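Local atomic coordinates of maternal protein tudor (Drosophila melanogaster, PDB entry 4Q5W), a protein that binds methylated partner proteins through Tudor domains, here its ninth extended one, and is required in oogenesis for primordial germ cell formation. Residues Thr4-Thr9 / Leu19-Lys24; Ile80-Gly85 / Ile103-Glu108; Ala107-Met112 / Ala149-Val154. All coordinates share one frame; numbering follows the deposited sequence.

Interaction 1: Thr4-Thr9 / Leu19-Lys24; sequences TKAIIT and LQFSEK
Ala6 puts its methyl CB over one face of the Phe21 ring. The methyl sits off centre toward the rim, with CB 3.8 Å from Phe21 CD2, and makes a CH-pi contact. The same CB touches Leu19 CD2 at 3.7 Å. The small Ala6 bump thus fills the hollow between two larger neighbours of the facing strand. Thr4 closes in on the ring from its edge, with CG2 3.7 Å from Phe21 CE2. On this same side of the sheet, Ile8 and Leu19 run side by side and point the same way, with Ile8 CG1 3.7 Å from Leu19 CG. Val142 and Phe144 of strand 139-144 also touch the Phe21 side chain. An alanine in place of Phe21 would probably leave a gap where the ring now meets Ala6 CB and Thr4 CG2.

The other side of the sheet carries Ile7 and Gln20. Gln20 reaches out with CG anti to the carbonyl carbon (chi1 -62°) and an extended chain beyond. Thr9 crosses it at about a right angle, with CG2 3.6 Å from Gln20 CD. Polar ends here look beyond the hairpin: Gln20 NE2 bonds to Asp83 O, and Thr9 OG1 to Tyr84 O.

The backbones hold this register. Ile7 N donates to Gln20 O at 3.0 Å, and Gln20 N returns a bond to Ile7 O at 2.9 Å. Ser22 N donates to Lys5 O at 3.1 Å, just where the second strand gives way to a 3-10 turn. This is an antiparallel beta hairpin, the first two strands of the OB-like (SN-like) half of an extended Tudor domain.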
loop_
_atom_site.group_PDB
_atom_site.type_symbol
_atom_site.label_atom_id
_atom_site.label_comp_id
_atom_site.label_asym_id
_atom_site.label_seq_id
_atom_site.Cartn_x
_atom_site.Cartn_y
_atom_site.Cartn_z
ATOM N N THR A 4 -3.206 18.131 2.869
ATOM C CA THR A 4 -3.289 17.112 3.914
ATOM C C THR A 4 -2.140 16.106 3.822
ATOM O O THR A 4 -1.497 15.987 2.784
ATOM C CB THR A 4 -4.644 16.381 3.897
ATOM O OG1 THR A 4 -4.874 15.780 5.178
ATOM C CG2 THR A 4 -4.690 15.305 2.821
ATOM N N LYS A 5 -1.886 15.397 4.920
ATOM C CA LYS A 5 -0.722 14.532 5.029
ATOM C C LYS A 5 -1.134 13.067 4.977
ATOM O O LYS A 5 -2.216 12.711 5.438
ATOM C CB LYS A 5 0.003 14.787 6.355
ATOM C CG LYS A 5 1.303 13.991 6.493
ATOM C CD LYS A 5 2.121 14.415 7.697
ATOM C CE LYS A 5 1.543 13.881 8.998
ATOM N NZ LYS A 5 2.372 14.299 10.169
ATOM N N ALA A 6 -0.271 12.229 4.415
ATOM C CA ALA A 6 -0.515 10.793 4.394
ATOM C C ALA A 6 0.804 10.042 4.336
ATOM O O ALA A 6 1.860 10.625 4.074
ATOM C CB ALA A 6 -1.384 10.422 3.202
ATOM N N ILE A 7 0.743 8.742 4.597
ATOM C CA ILE A 7 1.907 7.874 4.438
ATOM C C ILE A 7 1.634 6.830 3.365
ATOM O O ILE A 7 0.621 6.124 3.420
ATOM C CB ILE A 7 2.244 7.135 5.732
ATOM C CG1 ILE A 7 2.661 8.120 6.823
ATOM C CG2 ILE A 7 3.352 6.108 5.487
ATOM C CD1 ILE A 7 2.839 7.464 8.174
ATOM N N ILE A 8 2.522 6.732 2.381
ATOM C CA ILE A 8 2.371 5.715 1.345
ATOM C C ILE A 8 2.818 4.365 1.882
ATOM O O ILE A 8 3.951 4.209 2.345
ATOM C CB ILE A 8 3.128 6.107 0.060
ATOM C CG1 ILE A 8 2.465 7.356 -0.530
ATOM C CG2 ILE A 8 3.121 4.963 -0.959
ATOM C CD1 ILE A 8 3.183 7.949 -1.730
ATOM N N THR A 9 1.896 3.404 1.846
ATOM C CA THR A 9 2.133 2.072 2.398
ATOM C C THR A 9 2.339 0.991 1.334
ATOM O O THR A 9 2.905 -0.066 1.629
ATOM C CB THR A 9 1.003 1.653 3.370
ATOM O OG1 THR A 9 -0.272 1.865 2.758
ATOM C CG2 THR A 9 1.081 2.461 4.650
ATOM N N LEU A 19 -2.457 4.769 0.435
ATOM C CA LEU A 19 -2.017 5.767 1.407
ATOM C C LEU A 19 -2.867 5.727 2.656
ATOM O O LEU A 19 -4.080 5.565 2.576
ATOM C CB LEU A 19 -2.164 7.199 0.858
ATOM C CG LEU A 19 -1.241 7.710 -0.234
ATOM C CD1 LEU A 19 -1.674 7.101 -1.515
ATOM C CD2 LEU A 19 -1.288 9.217 -0.331
ATOM N N GLN A 20 -2.237 5.944 3.802
ATOM C CA GLN A 20 -2.979 6.111 5.041
ATOM C C GLN A 20 -2.998 7.584 5.406
ATOM O O GLN A 20 -1.961 8.162 5.701
ATOM C CB GLN A 20 -2.329 5.301 6.156
ATOM C CG GLN A 20 -2.323 3.805 5.870
ATOM C CD GLN A 20 -1.612 3.028 6.950
ATOM O OE1 GLN A 20 -0.939 3.608 7.806
ATOM N NE2 GLN A 20 -1.777 1.711 6.937
ATOM N N PHE A 21 -4.178 8.197 5.370
ATOM C CA PHE A 21 -4.292 9.619 5.688
ATOM C C PHE A 21 -4.180 9.837 7.188
ATOM O O PHE A 21 -4.601 8.985 7.973
ATOM C CB PHE A 21 -5.580 10.195 5.114
ATOM C CG PHE A 21 -5.516 10.391 3.632
ATOM C CD1 PHE A 21 -5.905 9.385 2.772
ATOM C CD2 PHE A 21 -5.025 11.574 3.100
ATOM C CE1 PHE A 21 -5.820 9.551 1.399
ATOM C CE2 PHE A 21 -4.943 11.751 1.723
ATOM C CZ PHE A 21 -5.343 10.738 0.877
ATOM N N SER A 22 -3.596 10.969 7.579
ATOM C CA SER A 22 -3.200 11.182 8.978
ATOM C C SER A 22 -4.347 11.098 9.975
ATOM O O SER A 22 -4.127 10.745 11.134
ATOM C CB SER A 22 -2.419 12.501 9.153
ATOM O OG SER A 22 -3.247 13.644 8.995
ATOM N N GLU A 23 -5.564 11.407 9.526
ATOM C CA GLU A 23 -6.752 11.315 10.384
ATOM C C GLU A 23 -6.906 9.922 11.001
ATOM O O GLU A 23 -7.511 9.777 12.064
ATOM C CB GLU A 23 -8.028 11.657 9.603
ATOM C CG GLU A 23 -8.384 10.597 8.562
ATOM C CD GLU A 23 -9.763 10.765 7.926
ATOM O OE1 GLU A 23 -10.454 11.773 8.206
ATOM O OE2 GLU A 23 -10.147 9.868 7.133
ATOM N N LYS A 24 -6.357 8.909 10.332
ATOM C CA LYS A 24 -6.506 7.516 10.768
ATOM C C LYS A 24 -5.285 6.916 11.473
ATOM O O LYS A 24 -5.248 5.705 11.729
ATOM C CB LYS A 24 -6.859 6.632 9.570
ATOM C CG LYS A 24 -8.289 6.779 9.078
ATOM C CD LYS A 24 -8.546 5.774 7.967
ATOM C CE LYS A 24 -9.979 5.803 7.468
ATOM N NZ LYS A 24 -10.101 4.884 6.285
#

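Interaction 2: Ile80-Gly85 / Ile103-Glu108; sequences ILIDYG and IKPVAE
Asp83 lays its carboxylate against Val106, with OD1 3.5 Å from Val106 CG2. The two side chains cross obliquely. With CG anti to the carbonyl carbon (chi1 -69°), the carboxylate swings to the loop, where OD1 accepts a fairly straight bond from Val106 N at 3.0 Å, on its anti side and 21° out of the carboxylate plane. The same oxygen forms a salt bridge with Arg65 NH1. One carboxylate oxygen thus meets both a backbone amide and the Arg65 guanidinium. Arg65 also bonds to the carbonyls of Ile103 and Lys104.

Residues 81-85 form a tight turn at the end of strand 77-81 of the canonical Tudor core. Leu81 O accepts from both Tyr84 N and Gly85 N. Residues 103-107 belong to the loop that leaves this core for strand 108-112 of the OB-like half, so the contact lies at the junction of the two halves.

The turn offers its carbonyls to the loop. Ala107 N donates to Asp83 O at 3.3 Å; this bond is bent, and the donor lies above the carbonyl plane. Ala107 CB presses on the same oxygen at 3.2 Å. Pro105 CB meets Ile82 O at 3.5 Å. A water donates to Ile82 O at 2.7 Å and to Ala107 O at 2.8 Å, and so bridges the turn and the loop.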
loop_
_atom_site.group_PDB
_atom_site.type_symbol
_atom_site.label_atom_id
_atom_site.label_comp_id
_atom_site.label_asym_id
_atom_site.label_seq_id
_atom_site.Cartn_x
_atom_site.Cartn_y
_atom_site.Cartn_z
ATOM N N ILE A 80 -4.077 -10.050 0.650
ATOM C CA ILE A 80 -3.747 -8.631 0.755
ATOM C C ILE A 80 -3.844 -8.204 2.219
ATOM O O ILE A 80 -4.781 -8.584 2.928
ATOM C CB ILE A 80 -4.649 -7.735 -0.148
ATOM C CG1 ILE A 80 -4.327 -6.249 0.072
ATOM C CG2 ILE A 80 -6.122 -7.986 0.104
ATOM C CD1 ILE A 80 -5.064 -5.303 -0.896
ATOM N N LEU A 81 -2.859 -7.441 2.687
ATOM C CA LEU A 81 -2.945 -6.839 4.013
ATOM C C LEU A 81 -3.746 -5.561 3.841
ATOM O O LEU A 81 -3.197 -4.514 3.455
ATOM C CB LEU A 81 -1.556 -6.545 4.581
ATOM C CG LEU A 81 -0.548 -7.709 4.516
ATOM C CD1 LEU A 81 0.752 -7.342 5.216
ATOM C CD2 LEU A 81 -1.135 -8.993 5.104
ATOM N N ILE A 82 -5.045 -5.662 4.106
ATOM C CA ILE A 82 -6.008 -4.649 3.678
ATOM C C ILE A 82 -5.748 -3.242 4.194
ATOM O O ILE A 82 -6.111 -2.263 3.538
ATOM C CB ILE A 82 -7.456 -5.046 4.006
ATOM C CG1 ILE A 82 -7.653 -5.197 5.520
ATOM C CG2 ILE A 82 -7.825 -6.320 3.262
ATOM C CD1 ILE A 82 -9.115 -5.231 5.930
ATOM N N ASP A 83 -5.122 -3.132 5.359
ATOM C CA ASP A 83 -4.876 -1.819 5.926
ATOM C C ASP A 83 -3.693 -1.135 5.267
ATOM O O ASP A 83 -3.514 0.067 5.436
ATOM C CB ASP A 83 -4.709 -1.901 7.448
ATOM C CG ASP A 83 -6.015 -2.250 8.146
ATOM O OD1 ASP A 83 -7.071 -1.744 7.697
ATOM O OD2 ASP A 83 -5.989 -3.030 9.123
ATOM N N TYR A 84 -2.919 -1.889 4.488
ATOM C CA TYR A 84 -1.665 -1.377 3.916
ATOM C C TYR A 84 -1.602 -1.465 2.397
ATOM O O TYR A 84 -1.092 -0.547 1.726
ATOM C CB TYR A 84 -0.458 -2.090 4.534
ATOM C CG TYR A 84 -0.330 -1.837 6.015
ATOM C CD1 TYR A 84 -1.078 -2.567 6.938
ATOM C CD2 TYR A 84 0.505 -0.843 6.496
ATOM C CE1 TYR A 84 -0.970 -2.322 8.293
ATOM C CE2 TYR A 84 0.612 -0.598 7.842
ATOM C CZ TYR A 84 -0.132 -1.347 8.737
ATOM O OH TYR A 84 -0.019 -1.099 10.087
ATOM N N GLY A 85 -2.088 -2.573 1.849
ATOM C CA GLY A 85 -2.157 -2.722 0.404
ATOM C C GLY A 85 -1.230 -3.756 -0.213
ATOM O O GLY A 85 -1.506 -4.251 -1.305
ATOM N N ILE A 103 -15.094 -2.146 10.421
ATOM C CA ILE A 103 -14.105 -1.087 10.241
ATOM C C ILE A 103 -13.502 -1.173 8.841
ATOM O O ILE A 103 -12.865 -2.160 8.496
ATOM C CB ILE A 103 -12.967 -1.195 11.276
ATOM C CG1 ILE A 103 -13.541 -1.371 12.692
ATOM C CG2 ILE A 103 -12.033 0.014 11.175
ATOM C CD1 ILE A 103 -14.379 -0.206 13.176
ATOM N N LYS A 104 -13.689 -0.127 8.043
ATOM C CA LYS A 104 -13.152 -0.105 6.682
ATOM C C LYS A 104 -11.619 -0.201 6.667
ATOM O O LYS A 104 -10.959 0.125 7.656
ATOM C CB LYS A 104 -13.597 1.171 5.945
ATOM C CG LYS A 104 -15.092 1.364 5.828
ATOM C CD LYS A 104 -15.744 0.351 4.896
ATOM C CE LYS A 104 -17.232 0.639 4.753
ATOM N NZ LYS A 104 -18.057 -0.596 4.825
ATOM N N PRO A 105 -11.047 -0.670 5.546
ATOM C CA PRO A 105 -9.583 -0.669 5.437
ATOM C C PRO A 105 -9.040 0.734 5.656
ATOM O O PRO A 105 -9.625 1.714 5.190
ATOM C CB PRO A 105 -9.337 -1.093 3.982
ATOM C CG PRO A 105 -10.553 -1.817 3.572
ATOM C CD PRO A 105 -11.690 -1.178 4.321
ATOM N N VAL A 106 -7.920 0.824 6.355
ATOM C CA VAL A 106 -7.341 2.118 6.702
ATOM C C VAL A 106 -6.818 2.817 5.446
ATOM O O VAL A 106 -7.228 3.945 5.139
ATOM C CB VAL A 106 -6.234 1.936 7.735
ATOM C CG1 VAL A 106 -5.465 3.238 7.950
ATOM C CG2 VAL A 106 -6.839 1.445 9.046
ATOM N N ALA A 107 -5.955 2.128 4.703
ATOM C CA ALA A 107 -5.411 2.668 3.451
ATOM C C ALA A 107 -6.479 2.953 2.400
ATOM O O ALA A 107 -7.416 2.168 2.212
ATOM C CB ALA A 107 -4.366 1.723 2.869
ATOM N N GLU A 108 -6.326 4.083 1.711
ATOM C CA GLU A 108 -7.183 4.421 0.587
ATOM C C GLU A 108 -6.323 4.416 -0.665
ATOM O O GLU A 108 -5.123 4.665 -0.595
ATOM C CB GLU A 108 -7.820 5.794 0.787
ATOM C CG GLU A 108 -8.699 5.864 2.015
ATOM C CD GLU A 108 -9.140 7.275 2.356
ATOM O OE1 GLU A 108 -9.538 7.493 3.517
ATOM O OE2 GLU A 108 -9.092 8.163 1.472
HETATM O O HOH W 1 -6.714 -0.511 1.542
#

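Interaction 3: Ala107-Met112 / Ala149-Val154; sequences AEICSM and ASPPVV
Ser111 and Val153 form a parallel bridge between strands 108-112 and 153-158 of the OB-like sheet. Ser111 N donates to Pro152 O at 2.8 Å. Val154 N donates to Ser111 O at 2.8 Å, nearly along the C=O axis. Ser111 therefore grips the backbone on both sides of Val153. The CA of Val153 also touches Ser111 O at 3.2 Å.

Before the bridge, two prolines shape the approach. The peptide bond before Pro151 is cis. Pro151 sets its ring on Ile109, with CG 3.7 Å from Ile109 CG2. Pro152 has no N-H to offer, and Ile109 O meets its CD instead at 3.4 Å.

Val154 packs beside the bridge on Cys110. With CG1 anti to the carbonyl carbon (chi1 -63°), CG2 falls between the backbone N and the carbonyl carbon, 3.5 Å from Ser111 O and 4.0 Å from Cys110 CB. The hydroxyl of Ser111 stays on its own strand: OG donates to Met112 O at 2.7 Å. Val142 and Phe144 of strand 139-144 pack on Val154. A parallel pairing of the third and fifth strands within an otherwise antiparallel sheet is typical of the OB-fold.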
loop_
_atom_site.group_PDB
_atom_site.type_symbol
_atom_site.label_atom_id
_atom_site.label_comp_id
_atom_site.label_asym_id
_atom_site.label_seq_id
_atom_site.Cartn_x
_atom_site.Cartn_y
_atom_site.Cartn_z
ATOM N N ALA A 107 -5.955 2.128 4.703
ATOM C CA ALA A 107 -5.411 2.668 3.451
ATOM C C ALA A 107 -6.479 2.953 2.400
ATOM O O ALA A 107 -7.416 2.168 2.212
ATOM C CB ALA A 107 -4.366 1.723 2.869
ATOM N N GLU A 108 -6.326 4.083 1.711
ATOM C CA GLU A 108 -7.183 4.421 0.587
ATOM C C GLU A 108 -6.323 4.416 -0.665
ATOM O O GLU A 108 -5.123 4.665 -0.595
ATOM C CB GLU A 108 -7.820 5.794 0.787
ATOM C CG GLU A 108 -8.699 5.864 2.015
ATOM C CD GLU A 108 -9.140 7.275 2.356
ATOM O OE1 GLU A 108 -9.538 7.493 3.517
ATOM O OE2 GLU A 108 -9.092 8.163 1.472
ATOM N N ILE A 109 -6.928 4.123 -1.809
ATOM C CA ILE A 109 -6.182 4.093 -3.059
ATOM C C ILE A 109 -6.323 5.401 -3.836
ATOM O O ILE A 109 -7.428 5.925 -4.012
ATOM C CB ILE A 109 -6.659 2.951 -3.960
ATOM C CG1 ILE A 109 -6.535 1.610 -3.238
ATOM C CG2 ILE A 109 -5.872 2.936 -5.264
ATOM C CD1 ILE A 109 -7.150 0.449 -4.007
ATOM N N CYS A 110 -5.193 5.936 -4.286
ATOM C CA CYS A 110 -5.191 7.124 -5.131
ATOM C C CYS A 110 -4.284 6.911 -6.328
ATOM O O CYS A 110 -3.534 5.938 -6.380
ATOM C CB CYS A 110 -4.709 8.335 -4.343
ATOM S SG CYS A 110 -5.761 8.715 -2.941
ATOM N N SER A 111 -4.343 7.838 -7.276
ATOM C CA SER A 111 -3.549 7.750 -8.492
ATOM C C SER A 111 -2.801 9.051 -8.733
ATOM O O SER A 111 -3.358 10.122 -8.544
ATOM C CB SER A 111 -4.471 7.481 -9.681
ATOM O OG SER A 111 -3.769 7.585 -10.915
ATOM N N MET A 112 -1.545 8.965 -9.161
ATOM C CA MET A 112 -0.873 10.156 -9.657
ATOM C C MET A 112 -1.441 10.465 -11.032
ATOM O O MET A 112 -2.153 9.647 -11.626
ATOM C CB MET A 112 0.644 9.946 -9.750
ATOM C CG MET A 112 1.261 9.407 -8.473
ATOM S SD MET A 112 3.036 9.129 -8.618
ATOM C CE MET A 112 3.523 10.834 -8.643
ATOM N N ALA A 149 -12.746 10.780 -9.750
ATOM C CA ALA A 149 -12.108 9.673 -10.453
ATOM C C ALA A 149 -11.925 8.466 -9.544
ATOM O O ALA A 149 -11.960 8.583 -8.316
ATOM C CB ALA A 149 -10.772 10.110 -11.029
ATOM N N SER A 150 -11.726 7.302 -10.155
ATOM C CA SER A 150 -11.527 6.072 -9.409
ATOM C C SER A 150 -10.343 5.279 -9.970
ATOM O O SER A 150 -10.459 4.635 -11.017
ATOM C CB SER A 150 -12.791 5.217 -9.428
ATOM O OG SER A 150 -12.619 4.061 -8.626
ATOM N N PRO A 151 -9.194 5.321 -9.275
ATOM C CA PRO A 151 -8.954 6.045 -8.019
ATOM C C PRO A 151 -8.909 7.555 -8.240
ATOM O O PRO A 151 -8.719 7.995 -9.377
ATOM C CB PRO A 151 -7.565 5.545 -7.588
ATOM C CG PRO A 151 -7.320 4.292 -8.399
ATOM C CD PRO A 151 -8.013 4.549 -9.693
ATOM N N PRO A 152 -9.098 8.340 -7.168
ATOM C CA PRO A 152 -8.991 9.794 -7.274
ATOM C C PRO A 152 -7.576 10.174 -7.678
ATOM O O PRO A 152 -6.632 9.519 -7.248
ATOM C CB PRO A 152 -9.269 10.270 -5.843
ATOM C CG PRO A 152 -9.972 9.155 -5.189
ATOM C CD PRO A 152 -9.466 7.909 -5.807
ATOM N N VAL A 153 -7.440 11.199 -8.512
ATOM C CA VAL A 153 -6.131 11.646 -8.958
ATOM C C VAL A 153 -5.583 12.721 -8.025
ATOM O O VAL A 153 -6.303 13.654 -7.666
ATOM C CB VAL A 153 -6.191 12.181 -10.393
ATOM C CG1 VAL A 153 -4.815 12.618 -10.851
ATOM C CG2 VAL A 153 -6.758 11.110 -11.323
ATOM N N VAL A 154 -4.314 12.587 -7.639
ATOM C CA VAL A 154 -3.710 13.476 -6.652
ATOM C C VAL A 154 -2.329 13.948 -7.073
ATOM O O VAL A 154 -1.693 13.346 -7.948
ATOM C CB VAL A 154 -3.520 12.757 -5.309
ATOM C CG1 VAL A 154 -4.868 12.349 -4.712
ATOM C CG2 VAL A 154 -2.611 11.564 -5.492
#

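The hairpin of strands 5-11 and 16-21 touches both other contacts. Leu19 O accepts from Glu108 N at 2.8 Å, which joins the hairpin of interaction 1 to the strand of interaction 3 in one sheet. Interaction 1 also holds the turn of interaction 2: Gln20 NE2 lies 2.8 Å from Asp83 O, and Thr9 OG1 lies 2.7 Å from Tyr84 O. Interactions 2 and 3 share Ala107 and Glu108, where the loop from the Tudor core becomes a strand of the OB-like half. Tyr84 of interaction 2 meets the ring of Tyr64, consistent with the aromatic cage in which Tudor cores hold methylarginine. A bound EPE, probably from the crystallisation liquor, bonds to Glu108 OE2.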